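AAA ATPase, central region (Enterococcus faecium, PDB 2R9G) probably acts at stalled replication forks, as do other MgsA-type AAA+ ATPases, and is represented here by its C-terminal fragment. Local coordinates at residues R71-A79 against P90-L98. Residues are numbered along the deposited sequence; the frame is centred on the assembly and turned at random. Where two conformers were deposited one is given.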
ATOM      1  N   ARG C  71       0.851   5.645   2.682  1.00 21.44           N
ATOM      2  CA  ARG C  71       0.078   6.216   1.563  1.00 26.07           C
ATOM      3  C   ARG C  71       0.619   7.539   1.005  1.00 25.74           C
ATOM      4  O   ARG C  71       0.222   7.951  -0.089  1.00 25.17           O
ATOM      5  CB  ARG C  71      -1.396   6.383   1.947  1.00 21.53           C
ATOM      6  CG  ARG C  71      -2.184   5.085   1.922  1.00 23.04           C
ATOM      7  CD  ARG C  71      -3.684   5.324   1.880  1.00 22.69           C
ATOM      8  NE  ARG C  71      -4.183   6.032   3.060  1.00 22.71           N
ATOM      9  CZ  ARG C  71      -4.560   5.437   4.186  1.00 26.71           C
ATOM     10  NH1 ARG C  71      -4.480   4.121   4.303  1.00 25.75           N
ATOM     11  NH2 ARG C  71      -5.012   6.160   5.202  1.00 20.42           N
ATOM     12  N   THR C  72       1.493   8.202   1.767  1.00 23.92           N
ATOM     13  CA  THR C  72       2.132   9.440   1.347  0.50 23.70           C
ATOM     14  C   THR C  72       3.111   9.145   0.210  1.00 23.17           C
ATOM     15  O   THR C  72       3.283   9.947  -0.700  1.00 27.46           O
ATOM     16  CB  THR C  72       2.867  10.105   2.532  0.50 25.42           C
ATOM     17  OG1 THR C  72       1.990  10.172   3.666  0.50 22.69           O
ATOM     18  CG2 THR C  72       3.336  11.508   2.179  0.50 17.38           C
ATOM     19  N   VAL C  73       3.745   7.981   0.280  1.00 21.45           N
ATOM     20  CA  VAL C  73       4.670   7.540  -0.752  1.00 23.31           C
ATOM     21  C   VAL C  73       3.907   7.262  -2.056  1.00 22.36           C
ATOM     22  O   VAL C  73       4.349   7.671  -3.120  1.00 21.74           O
ATOM     23  CB  VAL C  73       5.481   6.321  -0.275  1.00 26.25           C
ATOM     24  CG1 VAL C  73       6.483   5.879  -1.336  1.00 18.96           C
ATOM     25  CG2 VAL C  73       6.190   6.655   1.043  1.00 21.31           C
ATOM     26  N   ASN C  74       2.743   6.615  -1.960  1.00 22.32           N
ATOM     27  CA  ASN C  74       1.871   6.431  -3.125  1.00 23.82           C
ATOM     28  C   ASN C  74       1.535   7.771  -3.773  1.00 20.86           C
ATOM     29  O   ASN C  74       1.740   7.949  -4.975  1.00 22.05           O
ATOM     30  CB  ASN C  74       0.579   5.672  -2.757  1.00 21.70           C
ATOM     31  CG  ASN C  74       0.841   4.249  -2.295  1.00 27.51           C
ATOM     32  OD1 ASN C  74       1.451   4.024  -1.245  1.00 30.48           O
ATOM     33  ND2 ASN C  74       0.370   3.277  -3.072  1.00 19.86           N
ATOM     34  N   ALA C  75       1.072   8.719  -2.950  1.00 23.49           N
ATOM     35  CA  ALA C  75       0.694  10.062  -3.399  1.00 22.64           C
ATOM     36  C   ALA C  75       1.840  10.817  -4.068  1.00 21.67           C
ATOM     37  O   ALA C  75       1.624  11.502  -5.056  1.00 23.89           O
ATOM     38  CB  ALA C  75       0.132  10.869  -2.246  1.00 22.13           C
ATOM     39  N   VAL C  76       3.049  10.659  -3.532  1.00 21.71           N
ATOM     40  CA  VAL C  76       4.259  11.284  -4.063  1.00 20.13           C
ATOM     41  C   VAL C  76       4.622  10.713  -5.431  1.00 23.32           C
ATOM     42  O   VAL C  76       4.996  11.463  -6.337  1.00 29.02           O
ATOM     43  CB  VAL C  76       5.434  11.177  -3.046  1.00 17.04           C
ATOM     44  CG1 VAL C  76       6.815  11.403  -3.712  1.00 16.12           C
ATOM     45  CG2 VAL C  76       5.215  12.164  -1.902  1.00 16.55           C
ATOM     46  N   LEU C  77       4.475   9.396  -5.586  1.00 23.70           N
ATOM     47  CA  LEU C  77       4.731   8.741  -6.869  1.00 26.68           C
ATOM     48  C   LEU C  77       3.712   9.185  -7.901  1.00 26.32           C
ATOM     49  O   LEU C  77       4.045   9.338  -9.075  1.00 24.83           O
ATOM     50  CB  LEU C  77       4.736   7.212  -6.746  1.00 29.48           C
ATOM     51  CG  LEU C  77       5.855   6.540  -5.940  1.00 29.77           C
ATOM     52  CD1 LEU C  77       5.600   5.050  -5.820  1.00 27.43           C
ATOM     53  CD2 LEU C  77       7.233   6.806  -6.536  1.00 25.83           C
ATOM     54  N   ALA C  78       2.481   9.408  -7.448  1.00 25.12           N
ATOM     55  CA  ALA C  78       1.427   9.982  -8.284  1.00 24.14           C
ATOM     56  C   ALA C  78       1.783  11.417  -8.718  1.00 22.50           C
ATOM     57  O   ALA C  78       1.640  11.760  -9.883  1.00 24.97           O
ATOM     58  CB  ALA C  78       0.074   9.949  -7.541  1.00 21.42           C
ATOM     59  N   ALA C  79       2.271  12.226  -7.773  1.00 25.93           N
ATOM     60  CA  ALA C  79       2.707  13.616  -8.011  1.00 24.08           C
ATOM     61  C   ALA C  79       3.853  13.772  -9.017  1.00 24.13           C
ATOM     62  O   ALA C  79       3.789  14.640  -9.892  1.00 25.47           O
ATOM     63  CB  ALA C  79       3.079  14.286  -6.680  1.00 26.20           C
ATOM     64  N   PRO C  90      -3.539  14.515  -5.248  1.00 24.04           N
ATOM     65  CA  PRO C  90      -3.106  13.544  -4.227  1.00 26.05           C
ATOM     66  C   PRO C  90      -2.472  14.141  -2.960  1.00 22.33           C
ATOM     67  O   PRO C  90      -2.676  13.604  -1.869  1.00 23.08           O
ATOM     68  CB  PRO C  90      -2.080  12.665  -4.973  1.00 25.47           C
ATOM     69  CG  PRO C  90      -1.761  13.379  -6.232  1.00 22.39           C
ATOM     70  CD  PRO C  90      -2.969  14.180  -6.569  1.00 27.54           C
ATOM     71  N   LEU C  91      -1.727  15.234  -3.102  1.00 21.52           N
ATOM     72  CA  LEU C  91      -1.099  15.891  -1.945  1.00 23.64           C
ATOM     73  C   LEU C  91      -2.121  16.454  -0.974  1.00 20.60           C
ATOM     74  O   LEU C  91      -1.932  16.347   0.232  1.00 19.10           O
ATOM     75  CB  LEU C  91      -0.144  16.999  -2.379  1.00 21.73           C
ATOM     76  CG  LEU C  91       1.020  16.529  -3.250  1.00 23.09           C
ATOM     77  CD1 LEU C  91       1.870  17.708  -3.641  1.00 26.01           C
ATOM     78  CD2 LEU C  91       1.844  15.433  -2.539  1.00 22.92           C
ATOM     79  N   ALA C  92      -3.187  17.056  -1.503  1.00 20.83           N
ATOM     80  CA  ALA C  92      -4.299  17.548  -0.676  1.00 22.32           C
ATOM     81  C   ALA C  92      -4.942  16.422   0.118  1.00 24.97           C
ATOM     82  O   ALA C  92      -5.192  16.569   1.331  1.00 22.43           O
ATOM     83  CB  ALA C  92      -5.352  18.248  -1.536  1.00 23.31           C
ATOM     84  N   ASP C  93      -5.202  15.305  -0.570  1.00 18.76           N
ATOM     85  CA  ASP C  93      -5.790  14.126   0.036  1.00 21.63           C
ATOM     86  C   ASP C  93      -4.981  13.636   1.227  1.00 25.34           C
ATOM     87  O   ASP C  93      -5.546  13.326   2.276  1.00 23.31           O
ATOM     88  CB  ASP C  93      -5.895  12.988  -0.984  1.00 21.24           C
ATOM     89  CG  ASP C  93      -7.008  13.189  -1.997  1.00 27.07           C
ATOM     90  OD1 ASP C  93      -7.075  12.355  -2.915  1.00 28.38           O
ATOM     91  OD2 ASP C  93      -7.802  14.152  -1.896  1.00 29.06           O
ATOM     92  N   VAL C  94      -3.662  13.561   1.060  1.00 27.13           N
ATOM     93  CA  VAL C  94      -2.818  13.029   2.116  1.00 25.65           C
ATOM     94  C   VAL C  94      -2.630  14.011   3.255  1.00 25.02           C
ATOM     95  O   VAL C  94      -2.541  13.602   4.399  1.00 25.75           O
ATOM     96  CB  VAL C  94      -1.467  12.396   1.613  1.00 29.46           C
ATOM     97  CG1 VAL C  94      -1.743  11.193   0.747  1.00 27.05           C
ATOM     98  CG2 VAL C  94      -0.621  13.372   0.860  1.00 34.44           C
ATOM     99  N   VAL C  95      -2.628  15.301   2.944  1.00 26.72           N
ATOM    100  CA  VAL C  95      -2.495  16.344   3.960  1.00 26.47           C
ATOM    101  C   VAL C  95      -3.676  16.297   4.938  1.00 27.57           C
ATOM    102  O   VAL C  95      -3.477  16.270   6.151  1.00 30.23           O
ATOM    103  CB  VAL C  95      -2.300  17.753   3.315  1.00 26.25           C
ATOM    104  CG1 VAL C  95      -2.612  18.876   4.291  1.00 33.52           C
ATOM    105  CG2 VAL C  95      -0.879  17.910   2.803  1.00 30.63           C
ATOM    106  N   VAL C  96      -4.894  16.229   4.408  1.00 27.22           N
ATOM    107  CA  VAL C  96      -6.092  16.140   5.244  1.00 29.45           C
ATOM    108  C   VAL C  96      -6.071  14.880   6.113  1.00 29.30           C
ATOM    109  O   VAL C  96      -6.271  14.960   7.328  1.00 29.74           O
ATOM    110  CB  VAL C  96      -7.384  16.225   4.402  1.00 27.55           C
ATOM    111  CG1 VAL C  96      -8.584  16.111   5.290  1.00 14.80           C
ATOM    112  CG2 VAL C  96      -7.436  17.555   3.660  1.00 28.04           C
ATOM    113  N   ASP C  97      -5.790  13.740   5.478  1.00 27.38           N
ATOM    114  CA  ASP C  97      -5.641  12.447   6.145  1.00 27.21           C
ATOM    115  C   ASP C  97      -4.591  12.500   7.260  1.00 27.38           C
ATOM    116  O   ASP C  97      -4.852  12.028   8.362  1.00 22.33           O
ATOM    117  CB  ASP C  97      -5.289  11.355   5.115  1.00 26.41           C
ATOM    118  CG  ASP C  97      -5.258   9.937   5.711  1.00 31.24           C
ATOM    119  OD1 ASP C  97      -5.747   9.707   6.840  1.00 25.33           O
ATOM    120  OD2 ASP C  97      -4.738   9.032   5.025  1.00 34.35           O
ATOM    121  N   LEU C  98      -3.422  13.075   6.971  1.00 24.46           N
ATOM    122  CA  LEU C  98      -2.344  13.178   7.958  1.00 23.47           C
ATOM    123  C   LEU C  98      -2.712  14.085   9.132  1.00 21.39           C
ATOM    124  O   LEU C  98      -2.479  13.725  10.285  1.00 22.05           O
ATOM    125  CB  LEU C  98      -1.047  13.663   7.310  1.00 23.35           C
ATOM    126  CG  LEU C  98      -0.254  12.745   6.377  1.00 25.67           C
ATOM    127  CD1 LEU C  98       1.035  13.461   5.936  1.00 18.32           C
ATOM    128  CD2 LEU C  98       0.034  11.370   7.002  1.00 24.74           C
TER
HETATM  129  O   HOH W   1      -3.869   8.756   2.145  1.00 49.34           O
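Arg-71 and Asp-97 form the salt bridge of this contact. NH2 of Arg-71 donates to OD2 of Asp-97 over 2.9 Å. The bond is nearly straight, with an N-H...O angle of 166°. It reaches the syn lone pair of OD2, and the guanidinium and carboxylate planes lie only 8° apart. A water fills the second place at this edge. It accepts from NE of Arg-71 and donates to OD2 of Asp-97, 3.0 Å away. OD2 thus takes two hydrogen bonds, which should hold the guanidinium in the carboxylate plane. The other carboxylate oxygen, OD1, is hydrogen-bonded to Tyr-181 of a second subunit, which also packs on Arg-71. The ion pair therefore sits at a subunit interface.

The two segments belong to an antiparallel helical hairpin, helices 66-82 and 88-100. Their local axes approach to 9.1 Å at a signed crossing angle of -163°. Both helices also pack on helix 46-61, through Val-76 on Cys-50 and Leu-91 on Leu-53.

The apolar contacts centre on Ala-75. CB of Ala-75 lies 3.5 Å from CG1 of Val-94. CG1 is anti to the carbonyl carbon of Val-94, and this turns it to the facing helix, where it also meets the backbone O of Arg-71. One turn earlier in the second helix, the Pro-90 ring lies against Ala-75, CB to CB at 3.9 Å. CG of Pro-90 touches CB of Ala-78 at 4.1 Å. The small alanines let the backbones come close here, with CA of Ala-75 and CA of Pro-90 5.2 Å apart.

Thr-72 was modelled in two conformers, so its placing is tentative. In one of them it crosses Leu-98 at about a right angle, with OG1 of Thr-72 4.0 Å from CD2 of Leu-98.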